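Local coordinates for exoribonuclease II, mitochondrial (Candida glabrata, PDB 6F3H), which degrades RNA from the 3' end as the exoribonuclease component of the mitochondrial RNA degradosome, with a magnesium-binding RNB-family active site, at residues F398-E403 / P523-D528. The protein carries 1 engineered substitution. Sequence-based numbering, arbitrary orientation.
With MG (magnesium ion), chain E; nucleotides of chain C.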
ATOM      1  N   PHE A 398      21.259 -15.189  14.621  1.00 48.82           N
ATOM      2  CA  PHE A 398      20.996 -15.600  13.253  1.00 48.37           C
ATOM      3  C   PHE A 398      20.145 -14.570  12.504  1.00 48.95           C
ATOM      4  O   PHE A 398      18.972 -14.365  12.833  1.00 46.18           O
ATOM      5  CB  PHE A 398      20.293 -16.952  13.261  1.00 52.56           C
ATOM      6  CG  PHE A 398      21.037 -18.039  13.991  1.00 54.05           C
ATOM      7  CD1 PHE A 398      22.164 -18.625  13.430  1.00 54.40           C
ATOM      8  CD2 PHE A 398      20.568 -18.526  15.207  1.00 52.91           C
ATOM      9  CE1 PHE A 398      22.824 -19.656  14.087  1.00 55.80           C
ATOM     10  CE2 PHE A 398      21.221 -19.558  15.868  1.00 55.76           C
ATOM     11  CZ  PHE A 398      22.346 -20.123  15.310  1.00 58.52           C
ATOM     12  N   CYS A 399      20.721 -13.968  11.457  1.00 54.09           N
ATOM     13  CA  CYS A 399      20.041 -13.016  10.572  1.00 54.29           C
ATOM     14  C   CYS A 399      19.796 -13.688   9.229  1.00 53.24           C
ATOM     15  O   CYS A 399      20.643 -13.654   8.331  1.00 54.39           O
ATOM     16  CB  CYS A 399      20.867 -11.750  10.411  1.00 54.54           C
ATOM     17  SG  CYS A 399      21.098 -10.845  11.957  1.00 59.84           S
ATOM     18  N   ILE A 400      18.617 -14.288   9.098  1.00 50.64           N
ATOM     19  CA  ILE A 400      18.273 -15.111   7.941  1.00 49.75           C
ATOM     20  C   ILE A 400      17.586 -14.208   6.928  1.00 55.48           C
ATOM     21  O   ILE A 400      16.377 -13.988   6.994  1.00 62.55           O
ATOM     22  CB  ILE A 400      17.387 -16.274   8.337  1.00 44.23           C
ATOM     23  CG1 ILE A 400      17.958 -16.904   9.589  1.00 45.10           C
ATOM     24  CG2 ILE A 400      17.279 -17.250   7.187  1.00 44.55           C
ATOM     25  CD1 ILE A 400      17.213 -18.082  10.010  1.00 49.69           C
ATOM     26  N   ASP A 401      18.359 -13.687   5.977  1.00 66.47           N
ATOM     27  CA  ASP A 401      17.853 -12.818   4.932  1.00 78.49           C
ATOM     28  C   ASP A 401      18.324 -13.429   3.602  1.00 73.50           C
ATOM     29  O   ASP A 401      18.999 -14.458   3.585  1.00 69.72           O
ATOM     30  CB  ASP A 401      18.306 -11.375   5.210  1.00 93.26           C
ATOM     31  CG  ASP A 401      17.376 -10.610   6.096  1.00116.12           C
ATOM     32  OD1 ASP A 401      16.154 -10.963   6.140  1.00123.28           O
ATOM     33  OD2 ASP A 401      17.828  -9.636   6.773  1.00121.62           O
ATOM     34  N   SER A 402      17.897 -12.829   2.496  1.00 74.86           N
ATOM     35  CA  SER A 402      18.387 -13.217   1.180  1.00 74.79           C
ATOM     36  C   SER A 402      19.764 -12.626   0.899  1.00 81.09           C
ATOM     37  O   SER A 402      20.260 -11.744   1.607  1.00 85.12           O
ATOM     38  CB  SER A 402      17.433 -12.760   0.075  1.00 70.59           C
ATOM     39  OG  SER A 402      16.260 -13.547  -0.006  1.00 70.38           O
ATOM     40  N   GLU A 403      20.392 -13.151  -0.148  1.00 86.85           N
ATOM     41  CA  GLU A 403      21.654 -12.593  -0.613  1.00 95.73           C
ATOM     42  C   GLU A 403      21.472 -11.146  -1.049  1.00 89.43           C
ATOM     43  O   GLU A 403      22.340 -10.300  -0.804  1.00 91.62           O
ATOM     44  CB  GLU A 403      22.213 -13.438  -1.763  1.00112.94           C
ATOM     45  CG  GLU A 403      23.747 -13.471  -1.908  1.00125.16           C
ATOM     46  CD  GLU A 403      24.196 -13.758  -3.350  1.00133.18           C
ATOM     47  OE1 GLU A 403      24.542 -12.800  -4.082  1.00134.20           O
ATOM     48  OE2 GLU A 403      24.194 -14.941  -3.755  1.00135.92           O
ATOM     49  N   PRO A 523      26.461 -15.318  12.925  1.00 57.13           N
ATOM     50  CA  PRO A 523      26.693 -16.340  11.891  1.00 57.05           C
ATOM     51  C   PRO A 523      26.148 -15.950  10.505  1.00 67.03           C
ATOM     52  O   PRO A 523      25.040 -15.411  10.372  1.00 75.68           O
ATOM     53  CB  PRO A 523      25.971 -17.564  12.460  1.00 51.71           C
ATOM     54  CG  PRO A 523      26.054 -17.369  13.929  1.00 52.85           C
ATOM     55  CD  PRO A 523      25.888 -15.902  14.152  1.00 58.47           C
ATOM     56  N   LYS A 524      26.950 -16.222   9.462  1.00 61.84           N
ATOM     57  CA  LYS A 524      26.584 -15.903   8.081  1.00 62.36           C
ATOM     58  C   LYS A 524      25.559 -16.894   7.544  1.00 68.36           C
ATOM     59  O   LYS A 524      25.873 -18.073   7.356  1.00 60.12           O
ATOM     60  CB  LYS A 524      27.820 -15.905   7.186  1.00 50.83           C
ATOM     61  N   VAL A 525      24.361 -16.400   7.215  1.00 72.51           N
ATOM     62  CA  VAL A 525      23.229 -17.274   6.931  1.00 66.56           C
ATOM     63  C   VAL A 525      22.311 -16.625   5.915  1.00 66.47           C
ATOM     64  O   VAL A 525      22.132 -15.405   5.885  1.00 72.75           O
ATOM     65  CB  VAL A 525      22.427 -17.627   8.203  1.00 61.03           C
ATOM     66  CG1 VAL A 525      23.100 -18.735   8.926  1.00 51.49           C
ATOM     67  CG2 VAL A 525      22.283 -16.403   9.103  1.00 65.01           C
ATOM     68  N   THR A 526      21.693 -17.476   5.115  1.00 61.05           N
ATOM     69  CA  THR A 526      20.694 -17.107   4.141  1.00 55.14           C
ATOM     70  C   THR A 526      19.575 -18.122   4.268  1.00 58.10           C
ATOM     71  O   THR A 526      19.774 -19.211   4.806  1.00 66.27           O
ATOM     72  CB  THR A 526      21.273 -17.131   2.734  1.00 52.84           C
ATOM     73  OG1 THR A 526      21.719 -18.461   2.447  1.00 57.56           O
ATOM     74  CG2 THR A 526      22.443 -16.194   2.639  1.00 52.43           C
ATOM     75  N   TYR A 527      18.390 -17.766   3.781  1.00 51.03           N
ATOM     76  CA  TYR A 527      17.307 -18.734   3.816  1.00 48.49           C
ATOM     77  C   TYR A 527      17.718 -20.014   3.119  1.00 51.39           C
ATOM     78  O   TYR A 527      17.328 -21.101   3.547  1.00 58.85           O
ATOM     79  CB  TYR A 527      16.058 -18.170   3.167  1.00 54.49           C
ATOM     80  CG  TYR A 527      15.333 -17.071   3.932  1.00 55.57           C
ATOM     81  CD1 TYR A 527      14.437 -17.371   4.955  1.00 52.10           C
ATOM     82  CD2 TYR A 527      15.472 -15.737   3.556  1.00 52.90           C
ATOM     83  CE1 TYR A 527      13.753 -16.364   5.625  1.00 52.29           C
ATOM     84  CE2 TYR A 527      14.788 -14.733   4.206  1.00 46.78           C
ATOM     85  CZ  TYR A 527      13.936 -15.044   5.240  1.00 49.04           C
ATOM     86  OH  TYR A 527      13.272 -14.021   5.880  1.00 46.84           O
ATOM     87  N   ASP A 528      18.524 -19.901   2.060  1.00 51.70           N
ATOM     88  CA  ASP A 528      18.992 -21.079   1.335  1.00 56.42           C
ATOM     89  C   ASP A 528      20.002 -21.868   2.148  1.00 54.82           C
ATOM     90  O   ASP A 528      19.854 -23.082   2.311  1.00 62.81           O
ATOM     91  CB  ASP A 528      19.626 -20.671   0.008  1.00 68.91           C
ATOM     92  CG  ASP A 528      18.609 -20.208  -1.020  1.00 76.60           C
ATOM     93  OD1 ASP A 528      17.414 -20.567  -0.913  1.00 78.53           O
ATOM     94  OD2 ASP A 528      19.022 -19.484  -1.948  1.00 76.78           O
TER
HETATM   95 MG    MG E1001      16.180 -10.571   7.885  1.00126.87          MG
ATOM     96  P     A C   5       8.769  -9.381   9.038  1.00 49.45           P
ATOM     97  OP1   A C   5       9.342  -8.882  10.308  1.00 42.98           O
ATOM     98  OP2   A C   5       7.765  -8.544   8.320  1.00 51.94           O
ATOM     99  O5'   A C   5       9.983  -9.603   8.051  1.00 49.46           O
ATOM    100  C5'   A C   5      11.048 -10.443   8.446  1.00 48.50           C
ATOM    101  C4'   A C   5      11.908 -10.857   7.286  1.00 45.38           C
ATOM    102  O4'   A C   5      11.137 -11.652   6.354  1.00 45.71           O
ATOM    103  C3'   A C   5      12.481  -9.738   6.436  1.00 42.09           C
ATOM    104  O3'   A C   5      13.646  -9.182   7.004  1.00 43.52           O
ATOM    105  C2'   A C   5      12.747 -10.445   5.123  1.00 44.79           C
ATOM    106  O2'   A C   5      13.916 -11.245   5.221  1.00 45.04           O
ATOM    107  C1'   A C   5      11.532 -11.360   5.041  1.00 45.44           C
ATOM    108  N9    A C   5      10.430 -10.649   4.414  1.00 54.27           N
ATOM    109  C8    A C   5       9.410  -9.934   4.990  1.00 58.47           C
ATOM    110  N7    A C   5       8.605  -9.372   4.124  1.00 55.41           N
ATOM    111  C5    A C   5       9.170  -9.743   2.917  1.00 59.17           C
ATOM    112  C6    A C   5       8.797  -9.484   1.599  1.00 67.51           C
ATOM    113  N6    A C   5       7.726  -8.751   1.270  1.00 73.12           N
ATOM    114  N1    A C   5       9.589 -10.016   0.633  1.00 67.13           N
ATOM    115  C2    A C   5      10.663 -10.750   0.974  1.00 66.33           C
ATOM    116  N3    A C   5      11.120 -11.073   2.182  1.00 62.88           N
ATOM    117  C4    A C   5      10.304 -10.521   3.089  1.00 60.44           C
ATOM    118  P     C C   6      13.799  -7.606   7.110  1.00 42.51           P
ATOM    119  OP1   C C   6      15.068  -7.336   7.800  1.00 45.20           O
ATOM    120  OP2   C C   6      12.531  -7.030   7.586  1.00 45.92           O
ATOM    121  O5'   C C   6      14.084  -7.184   5.619  1.00 49.05           O
ATOM    122  C5'   C C   6      15.119  -7.832   4.898  1.00 47.85           C
ATOM    123  C4'   C C   6      15.079  -7.500   3.424  1.00 48.21           C
ATOM    124  O4'   C C   6      13.944  -8.129   2.772  1.00 48.33           O
ATOM    125  C3'   C C   6      14.916  -6.044   3.051  1.00 47.48           C
ATOM    126  O3'   C C   6      16.086  -5.277   3.232  1.00 53.56           O
ATOM    127  C2'   C C   6      14.522  -6.166   1.602  1.00 49.16           C
ATOM    128  O2'   C C   6      15.652  -6.592   0.874  1.00 54.05           O
ATOM    129  C1'   C C   6      13.560  -7.351   1.664  1.00 48.04           C
ATOM    130  N1    C C   6      12.143  -6.909   1.794  1.00 49.41           N
ATOM    131  C2    C C   6      11.443  -6.576   0.609  1.00 57.09           C
ATOM    132  O2    C C   6      12.003  -6.687  -0.482  1.00 65.24           O
ATOM    133  N3    C C   6      10.166  -6.145   0.602  1.00 50.61           N
ATOM    134  C4    C C   6       9.558  -6.024   1.761  1.00 49.89           C
ATOM    135  N4    C C   6       8.289  -5.604   1.708  1.00 51.39           N
ATOM    136  C5    C C   6      10.223  -6.348   2.992  1.00 45.69           C
ATOM    137  C6    C C   6      11.494  -6.770   2.977  1.00 44.87           C
TER
HETATM  138  O   HOH W   1      23.980 -13.314   8.163  1.00 56.05           O
HETATM  139  O   HOH W   2      15.261 -11.988   8.888  1.00117.75           O
HETATM  140  O   HOH W   3      17.092 -10.075   9.569  1.00123.47           O
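The two segments run side by side in roughly the same direction, 43° apart, with one weak backbone hydrogen bond, Y527 N to D401 O at 3.4 Å. D401 O also receives a CA-H...O contact from T526. Further back, a water accepts from V525 N and donates weakly to C399 O. V525 CG2 packs against that carbonyl, 3.3 Å from C399 O. The side chains of I400 and Y527 cross at about a right angle. I400 CG2, anti to its backbone N, sits over one ring face in a CH-pi contact, 3.9 Å from the Y527 centroid. Y527 OH donates to O2' of adenosine 5 of chain C at 2.9 Å, close to the ring plane. That O2' donates in turn to D401 OD1. The CB of D401 is directed away from 523-528, and its carboxylate binds the magnesium through OD1 at 1.8 Å and OD2 at 2.2 Å. Y527 and D401 thus both bond the ribose O2' beside the metal, which probably helps to recognise RNA, as expected of an RNase II-type site. F398 CE1 meets P523 CG obliquely at 4.0 Å. D410 of strand 410-416 shares the magnesium. T526 caps K529 N of helix 527-534, V608 of helix 603-625 touches I400 and Y527, and helix 543-567 packs on F398 and P523.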